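Local coordinates for uncharacterized protein (Mycobacterium avium subsp. paratuberculosis, PDB 4R9Z) that probably hydrolyses fatty acyl-CoA thioesters, as expected for an acyl-CoA thioesterase II with a double hot-dog fold, at residues 129-134 with 257-262; 157-162 with 199-204; 161-166 with 172-177; 228-231 with 235-238. All coordinates share one frame; numbering follows the deposited sequence.

Interaction 1: 129-134 with 257-262; sequences APSPES and FNRTGE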
loop_
_atom_site.group_PDB
_atom_site.type_symbol
_atom_site.label_atom_id
_atom_site.label_comp_id
_atom_site.label_asym_id
_atom_site.label_seq_id
_atom_site.Cartn_x
_atom_site.Cartn_y
_atom_site.Cartn_z
ATOM N N ALA B 129 1.730 22.356 16.213
ATOM C CA ALA B 129 2.380 23.205 15.226
ATOM C C ALA B 129 1.796 24.611 15.260
ATOM O O ALA B 129 0.661 24.799 15.696
ATOM C CB ALA B 129 2.235 22.599 13.842
ATOM N N PRO B 130 2.575 25.611 14.814
ATOM C CA PRO B 130 1.959 26.935 14.715
ATOM C C PRO B 130 0.822 26.912 13.705
ATOM O O PRO B 130 0.921 26.297 12.642
ATOM C CB PRO B 130 3.108 27.825 14.238
ATOM C CG PRO B 130 4.032 26.885 13.531
ATOM C CD PRO B 130 3.963 25.614 14.325
ATOM N N SER B 131 -0.252 27.598 14.064
ATOM C CA SER B 131 -1.437 27.716 13.243
ATOM C C SER B 131 -1.064 28.358 11.901
ATOM O O SER B 131 -0.101 29.122 11.829
ATOM C CB SER B 131 -2.484 28.506 14.019
ATOM O OG SER B 131 -2.943 27.729 15.118
ATOM N N PRO B 132 -1.815 28.040 10.832
ATOM C CA PRO B 132 -1.514 28.524 9.475
ATOM C C PRO B 132 -1.473 30.048 9.324
ATOM O O PRO B 132 -0.836 30.502 8.376
ATOM C CB PRO B 132 -2.650 27.933 8.638
ATOM C CG PRO B 132 -3.750 27.683 9.622
ATOM C CD PRO B 132 -3.046 27.236 10.858
ATOM N N GLU B 133 -2.143 30.813 10.182
ATOM C CA GLU B 133 -2.040 32.267 10.107
ATOM C C GLU B 133 -0.581 32.687 10.219
ATOM O O GLU B 133 -0.133 33.568 9.501
ATOM C CB GLU B 133 -2.822 32.942 11.228
ATOM C CG GLU B 133 -4.301 32.664 11.289
ATOM C CD GLU B 133 -4.588 31.357 12.026
ATOM O OE1 GLU B 133 -3.623 30.720 12.470
ATOM O OE2 GLU B 133 -5.764 31.003 12.230
ATOM N N SER B 134 0.155 32.031 11.112
ATOM C CA SER B 134 1.537 32.380 11.379
ATOM C C SER B 134 2.402 31.983 10.203
ATOM O O SER B 134 2.406 32.633 9.160
ATOM C CB SER B 134 2.023 31.682 12.645
ATOM O OG SER B 134 1.016 31.711 13.643
ATOM N N PHE B 257 -4.293 15.202 8.804
ATOM C CA PHE B 257 -5.230 15.497 9.887
ATOM C C PHE B 257 -6.160 16.656 9.540
ATOM O O PHE B 257 -5.782 17.570 8.802
ATOM C CB PHE B 257 -4.489 15.852 11.179
ATOM C CG PHE B 257 -3.583 14.775 11.700
ATOM C CD1 PHE B 257 -2.282 14.655 11.232
ATOM C CD2 PHE B 257 -4.016 13.911 12.692
ATOM C CE1 PHE B 257 -1.438 13.674 11.730
ATOM C CE2 PHE B 257 -3.177 12.927 13.194
ATOM C CZ PHE B 257 -1.886 12.810 12.711
ATOM N N ASN B 258 -7.377 16.617 10.078
ATOM C CA ASN B 258 -8.215 17.812 10.119
ATOM C C ASN B 258 -7.645 18.781 11.144
ATOM O O ASN B 258 -6.957 18.356 12.073
ATOM C CB ASN B 258 -9.667 17.471 10.471
ATOM C CG ASN B 258 -10.409 16.803 9.333
ATOM O OD1 ASN B 258 -10.187 17.111 8.163
ATOM N ND2 ASN B 258 -11.303 15.883 9.674
ATOM N N ARG B 259 -7.923 20.072 10.981
ATOM C CA ARG B 259 -7.457 21.076 11.937
ATOM C C ARG B 259 -7.893 20.730 13.355
ATOM O O ARG B 259 -7.228 21.089 14.322
ATOM C CB ARG B 259 -7.961 22.469 11.556
ATOM C CG ARG B 259 -7.396 23.589 12.426
ATOM C CD ARG B 259 -7.593 24.958 11.789
ATOM N NE ARG B 259 -6.806 25.996 12.452
ATOM C CZ ARG B 259 -6.597 27.210 11.950
ATOM N NH1 ARG B 259 -7.111 27.539 10.772
ATOM N NH2 ARG B 259 -5.872 28.095 12.621
ATOM N N THR B 260 -9.003 20.009 13.473
ATOM C CA THR B 260 -9.480 19.542 14.769
ATOM C C THR B 260 -8.542 18.492 15.361
ATOM O O THR B 260 -8.567 18.231 16.567
ATOM C CB THR B 260 -10.892 18.942 14.664
ATOM O OG1 THR B 260 -10.865 17.784 13.818
ATOM C CG2 THR B 260 -11.861 19.970 14.098
ATOM N N GLY B 261 -7.713 17.893 14.509
ATOM C CA GLY B 261 -6.773 16.881 14.952
ATOM C C GLY B 261 -7.221 15.449 14.723
ATOM O O GLY B 261 -6.551 14.510 15.157
ATOM N N GLU B 262 -8.364 15.275 14.065
ATOM C CA GLU B 262 -8.798 13.939 13.675
ATOM C C GLU B 262 -7.983 13.461 12.473
ATOM O O GLU B 262 -7.738 14.221 11.530
ATOM C CB GLU B 262 -10.294 13.904 13.346
ATOM C CG GLU B 262 -10.875 12.488 13.318
ATOM C CD GLU B 262 -12.278 12.426 12.738
ATOM O OE1 GLU B 262 -12.709 13.418 12.111
ATOM O OE2 GLU B 262 -12.948 11.383 12.915
#
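The backbones of Ser131 and Arg259 stay well apart, 9.1 Å between their CA atoms, so one long side chain has to span the gap between the loop 129-134 and the turn in 257-262. Arg259 does so by stretching almost straight from CG to NE, with CG anti to its own backbone N (chi1 -174°). Its guanidinium then meets two residues in two different ways. At the edge, NH2 donates to Glu133 OE2 over 2.9 Å in a salt bridge whose N-H...O angle is 155°; the oxygen lies close to the guanidinium plane and is met on its syn side, while the carboxylate is twisted 54° against the guanidinium. Over one face lies the Pro132 ring, with CD 3.4 Å from NH2 and CG 3.6 Å from NH1. A weak, long ion pair from Arg259 NH1 to Asp234 adds a second acidic neighbour. Behind the arginine the backbone folds tightly: Gly261 N hydrogen-bonds to Asn258 O, and Asn258 N to Glu262 O over 2.8 Å, with Gly261 at a positive phi. This is the type I turn with a G1 beta bulge that closes the hairpin of strands 249-258 and 263-272.

Interaction 2: 157-162 with 199-204; sequences RWFERR and SAVTLT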
loop_
_atom_site.group_PDB
_atom_site.type_symbol
_atom_site.label_atom_id
_atom_site.label_comp_id
_atom_site.label_asym_id
_atom_site.label_seq_id
_atom_site.Cartn_x
_atom_site.Cartn_y
_atom_site.Cartn_z
ATOM N N ARG B 157 -1.755 24.048 -8.582
ATOM C CA ARG B 157 -2.263 25.357 -8.155
ATOM C C ARG B 157 -3.645 25.399 -7.481
ATOM O O ARG B 157 -4.105 26.478 -7.100
ATOM C CB ARG B 157 -2.280 26.309 -9.360
ATOM C CG ARG B 157 -0.894 26.659 -9.891
ATOM C CD ARG B 157 -0.939 27.756 -10.952
ATOM N NE ARG B 157 -1.217 27.246 -12.294
ATOM C CZ ARG B 157 -2.396 27.337 -12.903
ATOM N NH1 ARG B 157 -3.417 27.922 -12.290
ATOM N NH2 ARG B 157 -2.554 26.847 -14.128
ATOM N N TRP B 158 -4.307 24.256 -7.322
ATOM C CA TRP B 158 -5.660 24.267 -6.763
ATOM C C TRP B 158 -5.698 24.300 -5.240
ATOM O O TRP B 158 -6.780 24.290 -4.652
ATOM C CB TRP B 158 -6.474 23.069 -7.247
ATOM C CG TRP B 158 -5.858 21.741 -6.968
ATOM C CD1 TRP B 158 -4.863 21.141 -7.676
ATOM C CD2 TRP B 158 -6.191 20.842 -5.900
ATOM N NE1 TRP B 158 -4.557 19.922 -7.121
ATOM C CE2 TRP B 158 -5.357 19.715 -6.030
ATOM C CE3 TRP B 158 -7.112 20.882 -4.848
ATOM C CZ2 TRP B 158 -5.416 18.638 -5.151
ATOM C CZ3 TRP B 158 -7.168 19.809 -3.975
ATOM C CH2 TRP B 158 -6.325 18.703 -4.130
ATOM N N PHE B 159 -4.540 24.292 -4.589
ATOM C CA PHE B 159 -4.538 24.322 -3.128
ATOM C C PHE B 159 -3.528 25.313 -2.550
ATOM O O PHE B 159 -2.451 25.518 -3.113
ATOM C CB PHE B 159 -4.271 22.920 -2.569
ATOM C CG PHE B 159 -2.987 22.314 -3.050
ATOM C CD1 PHE B 159 -1.805 22.529 -2.365
ATOM C CD2 PHE B 159 -2.962 21.539 -4.196
ATOM C CE1 PHE B 159 -0.621 21.983 -2.811
ATOM C CE2 PHE B 159 -1.782 20.986 -4.647
ATOM C CZ PHE B 159 -0.609 21.207 -3.953
ATOM N N GLU B 160 -3.880 25.914 -1.416
ATOM C CA GLU B 160 -2.947 26.758 -0.676
ATOM C C GLU B 160 -2.105 25.890 0.245
ATOM O O GLU B 160 -2.508 24.782 0.599
ATOM C CB GLU B 160 -3.683 27.826 0.141
ATOM C CG GLU B 160 -4.594 28.746 -0.659
ATOM C CD GLU B 160 -5.325 29.747 0.222
ATOM O OE1 GLU B 160 -4.647 30.583 0.858
ATOM O OE2 GLU B 160 -6.574 29.702 0.274
ATOM N N ARG B 161 -0.956 26.406 0.668
ATOM C CA ARG B 161 -0.054 25.613 1.488
ATOM C C ARG B 161 0.875 26.443 2.361
ATOM O O ARG B 161 1.422 27.454 1.927
ATOM C CB ARG B 161 0.792 24.716 0.591
ATOM C CG ARG B 161 1.357 25.443 -0.613
ATOM C CD ARG B 161 2.026 24.488 -1.573
ATOM N NE ARG B 161 3.184 23.839 -0.971
ATOM C CZ ARG B 161 3.879 22.874 -1.560
ATOM N NH1 ARG B 161 3.528 22.451 -2.767
ATOM N NH2 ARG B 161 4.921 22.334 -0.945
ATOM N N ARG B 162 1.087 25.976 3.582
ATOM C CA ARG B 162 2.069 26.582 4.463
ATOM C C ARG B 162 3.040 25.502 4.907
ATOM O O ARG B 162 2.674 24.612 5.674
ATOM C CB ARG B 162 1.406 27.213 5.688
ATOM C CG ARG B 162 0.403 28.312 5.400
ATOM C CD ARG B 162 1.016 29.476 4.657
ATOM N NE ARG B 162 -0.023 30.367 4.151
ATOM C CZ ARG B 162 -0.221 30.637 2.866
ATOM N NH1 ARG B 162 0.562 30.098 1.941
ATOM N NH2 ARG B 162 -1.197 31.456 2.506
ATOM N N SER B 199 -2.398 14.237 -1.484
ATOM C CA SER B 199 -1.493 13.373 -0.727
ATOM C C SER B 199 -0.365 12.830 -1.595
ATOM O O SER B 199 0.722 12.537 -1.102
ATOM C CB SER B 199 -2.261 12.207 -0.104
ATOM O OG SER B 199 -2.640 11.271 -1.099
ATOM N N ALA B 200 -0.642 12.670 -2.880
ATOM C CA ALA B 200 0.339 12.140 -3.810
ATOM C C ALA B 200 1.305 13.200 -4.341
ATOM O O ALA B 200 2.517 12.985 -4.349
ATOM C CB ALA B 200 -0.367 11.444 -4.968
ATOM N N VAL B 201 0.769 14.329 -4.796
ATOM C CA VAL B 201 1.579 15.335 -5.489
ATOM C C VAL B 201 2.547 16.108 -4.590
ATOM O O VAL B 201 3.518 16.680 -5.079
ATOM C CB VAL B 201 0.691 16.368 -6.222
ATOM C CG1 VAL B 201 -0.177 15.682 -7.261
ATOM C CG2 VAL B 201 -0.167 17.139 -5.230
ATOM N N THR B 202 2.297 16.119 -3.284
ATOM C CA THR B 202 3.149 16.867 -2.360
ATOM C C THR B 202 4.226 16.002 -1.726
ATOM O O THR B 202 5.031 16.478 -0.929
ATOM C CB THR B 202 2.334 17.514 -1.239
ATOM O OG1 THR B 202 1.605 16.508 -0.525
ATOM C CG2 THR B 202 1.382 18.535 -1.814
ATOM N N LEU B 203 4.225 14.732 -2.051
ATOM C CA LEU B 203 5.032 13.776 -1.348
ATOM C C LEU B 203 6.384 13.493 -1.948
ATOM O O LEU B 203 7.123 12.729 -1.425
ATOM C CB LEU B 203 4.261 12.499 -1.148
ATOM C CG LEU B 203 4.479 11.868 0.188
ATOM C CD1 LEU B 203 4.268 12.883 1.253
ATOM C CD2 LEU B 203 3.557 10.702 0.396
ATOM N N THR B 204 6.668 14.086 -3.069
ATOM C CA THR B 204 7.991 14.064 -3.588
ATOM C C THR B 204 9.033 14.777 -2.776
ATOM O O THR B 204 10.140 14.329 -2.714
ATOM C CB THR B 204 8.021 14.690 -4.948
ATOM O OG1 THR B 204 7.140 15.815 -4.954
ATOM C CG2 THR B 204 7.571 13.698 -5.919
#
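Phe159, on the edge strand 159-163, meets Val201 and Thr202 where helix 188-201 ends, a small instance of the hot-dog principle that a curved antiparallel sheet wraps a central helix. The apolar part of the contact belongs to one ring and two methyl groups. Phe159 CZ comes within 4.0 Å of Thr202 CG2, and CE2 within 4.2 Å of Val201 CG2. Both methyls approach the ring obliquely, and the phenyl and the threonine side chain pass alongside with opposite headings. With CG placed between the backbone N and the carbonyl carbon (chi1 57°), the phenyl ring is held toward the helix, where Met198 also touches it.

Polar links lie beside this packing and do not join the two segments directly. Thr202 turns its methyl to Phe159 and gives its hydroxyl to a hydrogen bond with Met198 O, one turn back, so the same residue serves both the apolar contact and the end of the helix. On the strand, Glu160 OE2 forms a salt bridge with Arg179 of the neighbouring strand 176-180.

Aromatic packing supports Phe159 from within its own segment. An edge of its ring points at the face of the Trp158 indole, with Phe159 CD2 over the centre of that face and 3.5 Å above the plane.

Interaction 3: 161-166 with 172-177; sequences RRTIET and ARVPMW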
loop_
_atom_site.group_PDB
_atom_site.type_symbol
_atom_site.label_atom_id
_atom_site.label_comp_id
_atom_site.label_asym_id
_atom_site.label_seq_id
_atom_site.Cartn_x
_atom_site.Cartn_y
_atom_site.Cartn_z
ATOM N N ARG B 161 -0.956 26.406 0.668
ATOM C CA ARG B 161 -0.054 25.613 1.488
ATOM C C ARG B 161 0.875 26.443 2.361
ATOM O O ARG B 161 1.422 27.454 1.927
ATOM C CB ARG B 161 0.792 24.716 0.591
ATOM C CG ARG B 161 1.357 25.443 -0.613
ATOM C CD ARG B 161 2.026 24.488 -1.573
ATOM N NE ARG B 161 3.184 23.839 -0.971
ATOM C CZ ARG B 161 3.879 22.874 -1.560
ATOM N NH1 ARG B 161 3.528 22.451 -2.767
ATOM N NH2 ARG B 161 4.921 22.334 -0.945
ATOM N N ARG B 162 1.087 25.976 3.582
ATOM C CA ARG B 162 2.069 26.582 4.463
ATOM C C ARG B 162 3.040 25.502 4.907
ATOM O O ARG B 162 2.674 24.612 5.674
ATOM C CB ARG B 162 1.406 27.213 5.688
ATOM C CG ARG B 162 0.403 28.312 5.400
ATOM C CD ARG B 162 1.016 29.476 4.657
ATOM N NE ARG B 162 -0.023 30.367 4.151
ATOM C CZ ARG B 162 -0.221 30.637 2.866
ATOM N NH1 ARG B 162 0.562 30.098 1.941
ATOM N NH2 ARG B 162 -1.197 31.456 2.506
ATOM N N THR B 163 4.283 25.585 4.454
ATOM C CA THR B 163 5.255 24.590 4.865
ATOM C C THR B 163 5.759 25.020 6.241
ATOM O O THR B 163 6.386 26.066 6.399
ATOM C CB THR B 163 6.398 24.431 3.831
ATOM O OG1 THR B 163 7.465 23.665 4.405
ATOM C CG2 THR B 163 6.933 25.783 3.380
ATOM N N ILE B 164 5.446 24.202 7.240
ATOM C CA ILE B 164 5.641 24.563 8.640
ATOM C C ILE B 164 7.090 24.556 9.097
ATOM O O ILE B 164 7.582 25.540 9.653
ATOM C CB ILE B 164 4.866 23.605 9.553
ATOM C CG1 ILE B 164 3.374 23.666 9.234
ATOM C CG2 ILE B 164 5.133 23.915 11.022
ATOM C CD1 ILE B 164 2.583 22.582 9.902
ATOM N N GLU B 165 7.773 23.446 8.854
ATOM C CA GLU B 165 9.135 23.266 9.333
ATOM C C GLU B 165 9.876 22.285 8.437
ATOM O O GLU B 165 9.264 21.423 7.807
ATOM C CB GLU B 165 9.111 22.811 10.795
ATOM C CG GLU B 165 8.539 21.426 11.018
ATOM C CD GLU B 165 8.467 21.063 12.489
ATOM O OE1 GLU B 165 8.555 21.981 13.334
ATOM O OE2 GLU B 165 8.299 19.866 12.800
ATOM N N THR B 166 11.197 22.420 8.377
ATOM C CA THR B 166 11.979 21.654 7.418
ATOM C C THR B 166 13.253 21.030 7.966
ATOM O O THR B 166 14.021 21.663 8.689
ATOM C CB THR B 166 12.362 22.541 6.214
ATOM O OG1 THR B 166 11.172 23.069 5.616
ATOM C CG2 THR B 166 13.140 21.750 5.173
ATOM N N ALA B 172 13.678 13.286 7.133
ATOM C CA ALA B 172 13.355 14.541 6.447
ATOM C C ALA B 172 11.899 14.981 6.615
ATOM O O ALA B 172 11.228 15.276 5.635
ATOM C CB ALA B 172 13.695 14.428 4.959
ATOM N N ARG B 173 11.413 15.038 7.851
ATOM C CA ARG B 173 10.055 15.516 8.097
ATOM C C ARG B 173 9.822 16.935 7.580
ATOM O O ARG B 173 10.506 17.873 7.988
ATOM C CB ARG B 173 9.732 15.477 9.589
ATOM C CG ARG B 173 9.505 14.101 10.156
ATOM C CD ARG B 173 8.948 14.215 11.560
ATOM N NE ARG B 173 7.688 14.955 11.579
ATOM C CZ ARG B 173 7.237 15.639 12.626
ATOM N NH1 ARG B 173 7.951 15.692 13.744
ATOM N NH2 ARG B 173 6.077 16.280 12.553
ATOM N N VAL B 174 8.864 17.087 6.670
ATOM C CA VAL B 174 8.480 18.412 6.192
ATOM C C VAL B 174 6.956 18.544 6.223
ATOM O O VAL B 174 6.300 18.514 5.181
ATOM C CB VAL B 174 8.987 18.690 4.762
ATOM C CG1 VAL B 174 8.900 20.176 4.450
ATOM C CG2 VAL B 174 10.413 18.204 4.584
ATOM N N PRO B 175 6.385 18.694 7.427
ATOM C CA PRO B 175 4.928 18.797 7.568
ATOM C C PRO B 175 4.400 20.128 7.048
ATOM O O PRO B 175 5.121 21.125 7.074
ATOM C CB PRO B 175 4.717 18.665 9.078
ATOM C CG PRO B 175 5.977 19.207 9.659
ATOM C CD PRO B 175 7.059 18.721 8.736
ATOM N N MET B 176 3.157 20.141 6.577
ATOM C CA MET B 176 2.603 21.340 5.962
ATOM C C MET B 176 1.133 21.540 6.315
ATOM O O MET B 176 0.423 20.588 6.652
ATOM C CB MET B 176 2.744 21.269 4.445
ATOM C CG MET B 176 1.783 20.285 3.803
ATOM S SD MET B 176 2.114 19.973 2.062
ATOM C CE MET B 176 2.148 21.627 1.399
ATOM N N TRP B 177 0.688 22.789 6.237
ATOM C CA TRP B 177 -0.733 23.088 6.275
ATOM C C TRP B 177 -1.198 23.229 4.841
ATOM O O TRP B 177 -0.502 23.820 4.021
ATOM C CB TRP B 177 -1.033 24.378 7.037
ATOM C CG TRP B 177 -0.877 24.298 8.516
ATOM C CD1 TRP B 177 0.112 24.862 9.267
ATOM C CD2 TRP B 177 -1.734 23.610 9.430
ATOM N NE1 TRP B 177 -0.083 24.576 10.595
ATOM C CE2 TRP B 177 -1.209 23.805 10.722
ATOM C CE3 TRP B 177 -2.898 22.850 9.283
ATOM C CZ2 TRP B 177 -1.803 23.265 11.858
ATOM C CZ3 TRP B 177 -3.488 22.317 10.411
ATOM C CH2 TRP B 177 -2.943 22.531 11.681
#
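Ile164 and Trp177 lead the side-chain packing of an antiparallel pairing at the edge of the hot-dog sheet, where strands 159-163 and 176-180 run side by side. The isoleucine lays CD1 over one face of the indole, on the five-membered ring, 3.4 Å from both CD1 and NE1. That NE1 is also engaged: it hydrogen-bonds Pro130 O of the preceding loop. On the other side of the strands, Met176 reaches back to Arg161. A bend at its last torsion (chi3 -53°) puts CE over a face of the guanidinium, 3.4 Å from NE, the two side chains meeting at a slant. Farther along, Glu165 lies against a proline: its CG is 3.7 Å from Pro175 CG. The carboxylate only neighbours Arg173, with OE2 above the guanidinium face and no N-H aimed at it; Arg173 makes its salt bridge with Asp239.

Backbone pairing brings these side chains together. Arg162 and Trp177 form a hydrogen-bonded pair, Arg162 N to Trp177 O at 2.7 Å and Trp177 N to Arg162 O at 2.8 Å, followed by the non-hydrogen-bonded pair Thr163-Met176. Beyond the regular strand, Ile164 N still reaches Pro175 O at 3.1 Å.

Interaction 4: 228-231 with 235-238; sequences GRAV and WLFY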
loop_
_atom_site.group_PDB
_atom_site.type_symbol
_atom_site.label_atom_id
_atom_site.label_comp_id
_atom_site.label_asym_id
_atom_site.label_seq_id
_atom_site.Cartn_x
_atom_site.Cartn_y
_atom_site.Cartn_z
ATOM N N GLY B 228 -10.895 9.022 8.697
ATOM C CA GLY B 228 -12.008 9.831 9.059
ATOM C C GLY B 228 -12.281 10.681 7.875
ATOM O O GLY B 228 -11.511 10.707 6.973
ATOM N N ARG B 229 -13.412 11.343 7.871
ATOM C CA ARG B 229 -13.803 12.155 6.729
ATOM C C ARG B 229 -13.161 13.539 6.768
ATOM O O ARG B 229 -13.188 14.223 7.789
ATOM C CB ARG B 229 -15.322 12.257 6.666
ATOM C CG ARG B 229 -15.864 12.112 5.262
ATOM C CD ARG B 229 -17.373 12.071 5.264
ATOM N NE ARG B 229 -17.852 10.768 5.717
ATOM C CZ ARG B 229 -19.124 10.388 5.688
ATOM N NH1 ARG B 229 -20.053 11.211 5.218
ATOM N NH2 ARG B 229 -19.464 9.180 6.121
ATOM N N ALA B 230 -12.584 13.942 5.643
ATOM C CA ALA B 230 -11.834 15.188 5.565
ATOM C C ALA B 230 -12.729 16.418 5.579
ATOM O O ALA B 230 -13.785 16.443 4.943
ATOM C CB ALA B 230 -10.967 15.198 4.321
ATOM N N VAL B 231 -12.281 17.449 6.290
ATOM C CA VAL B 231 -12.979 18.727 6.314
ATOM C C VAL B 231 -12.191 19.734 5.492
ATOM O O VAL B 231 -11.214 20.307 5.973
ATOM C CB VAL B 231 -13.148 19.259 7.742
ATOM C CG1 VAL B 231 -13.797 20.623 7.711
ATOM C CG2 VAL B 231 -13.982 18.295 8.575
ATOM N N TRP B 235 -8.083 24.387 7.134
ATOM C CA TRP B 235 -6.751 23.866 6.827
ATOM C C TRP B 235 -6.582 22.411 7.256
ATOM O O TRP B 235 -7.239 21.943 8.193
ATOM C CB TRP B 235 -5.671 24.725 7.489
ATOM C CG TRP B 235 -5.579 26.105 6.926
ATOM C CD1 TRP B 235 -6.300 27.198 7.311
ATOM C CD2 TRP B 235 -4.719 26.545 5.867
ATOM N NE1 TRP B 235 -5.941 28.293 6.561
ATOM C CE2 TRP B 235 -4.972 27.918 5.668
ATOM C CE3 TRP B 235 -3.761 25.913 5.071
ATOM C CZ2 TRP B 235 -4.303 28.668 4.705
ATOM C CZ3 TRP B 235 -3.098 26.660 4.112
ATOM C CH2 TRP B 235 -3.372 28.024 3.939
ATOM N N LEU B 236 -5.675 21.712 6.577
ATOM C CA LEU B 236 -5.361 20.325 6.906
ATOM C C LEU B 236 -3.869 20.154 7.157
ATOM O O LEU B 236 -3.042 20.722 6.442
ATOM C CB LEU B 236 -5.794 19.385 5.780
ATOM C CG LEU B 236 -7.281 19.191 5.488
ATOM C CD1 LEU B 236 -7.465 17.989 4.586
ATOM C CD2 LEU B 236 -8.056 19.021 6.777
ATOM N N PHE B 237 -3.534 19.356 8.165
ATOM C CA PHE B 237 -2.144 19.058 8.494
ATOM C C PHE B 237 -1.675 17.817 7.744
ATOM O O PHE B 237 -2.237 16.736 7.916
ATOM C CB PHE B 237 -1.991 18.851 10.000
ATOM C CG PHE B 237 -0.563 18.780 10.473
ATOM C CD1 PHE B 237 0.120 17.573 10.490
ATOM C CD2 PHE B 237 0.088 19.913 10.930
ATOM C CE1 PHE B 237 1.432 17.506 10.933
ATOM C CE2 PHE B 237 1.397 19.847 11.379
ATOM C CZ PHE B 237 2.069 18.645 11.378
ATOM N N TYR B 238 -0.641 17.966 6.923
ATOM C CA TYR B 238 -0.092 16.822 6.203
ATOM C C TYR B 238 1.349 16.570 6.609
ATOM O O TYR B 238 2.274 17.184 6.079
ATOM C CB TYR B 238 -0.181 17.036 4.692
ATOM C CG TYR B 238 0.046 15.784 3.876
ATOM C CD1 TYR B 238 -0.227 14.529 4.405
ATOM C CD2 TYR B 238 0.504 15.856 2.562
ATOM C CE1 TYR B 238 -0.031 13.380 3.659
ATOM C CE2 TYR B 238 0.701 14.711 1.806
ATOM C CZ TYR B 238 0.430 13.477 2.361
ATOM O OH TYR B 238 0.623 12.335 1.617
#
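Leu236 is met on its two methyl branches by two consecutive residues of the loop 228-231. Its CD2 lies 3.5 Å from the carbonyl oxygen of Val231, a contact between a methyl and a backbone oxygen, while CD1 faces Ala230 CB at a looser 4.5 Å. With the main chains 7.8 Å apart between the CA atoms of Val231 and Leu236, it is the leucine that bridges the distance: its bond to CB points toward the loop, and chi1 (-68°) continues that course to CG, from which the methyls branch.

The next shell surrounds both partners. Asn258, on the adjoining strand 249-258, holds the loop with both ends of its amide, OD1 accepting from Val231 N and ND2 donating to Arg229 O; the extended loop is thereby tied to the sheet through a side chain where regular strand pairing is absent. Leu236 itself packs against Met256 and Trp178 from the strands flanking its own, and its backbone is hydrogen-bonded to Trp178. Ala230 also touches Thr191 and Val195 of helix 188-201. Packed between these residues and Leu236 of the sheet, the loop alanine joins the two in the helix-against-curved-sheet packing of the hot-dog fold.

Overall arrangement
The four contacts follow neighbouring strands of the hot-dog sheet out to its helix. Interactions 1 and 4 lie closest, about 9 Å between centres, and share the pairing of strands 249-258 and 236-246 through Phe257 N and Phe237 O, 2.7 Å apart. Interaction 3 joins interaction 4 from the other side of strand 236-246, Met176 O standing 2.8 Å from Tyr238 N. Tyr238 then reaches interaction 2 at the helix, its OH 2.7 Å from Ser199 O. Interactions 2 and 3, with centres about 11 Å apart, both use strand 159-163. The loop of interaction 1 covers interaction 3, where Pro130 CD packs on Ile164 CG2.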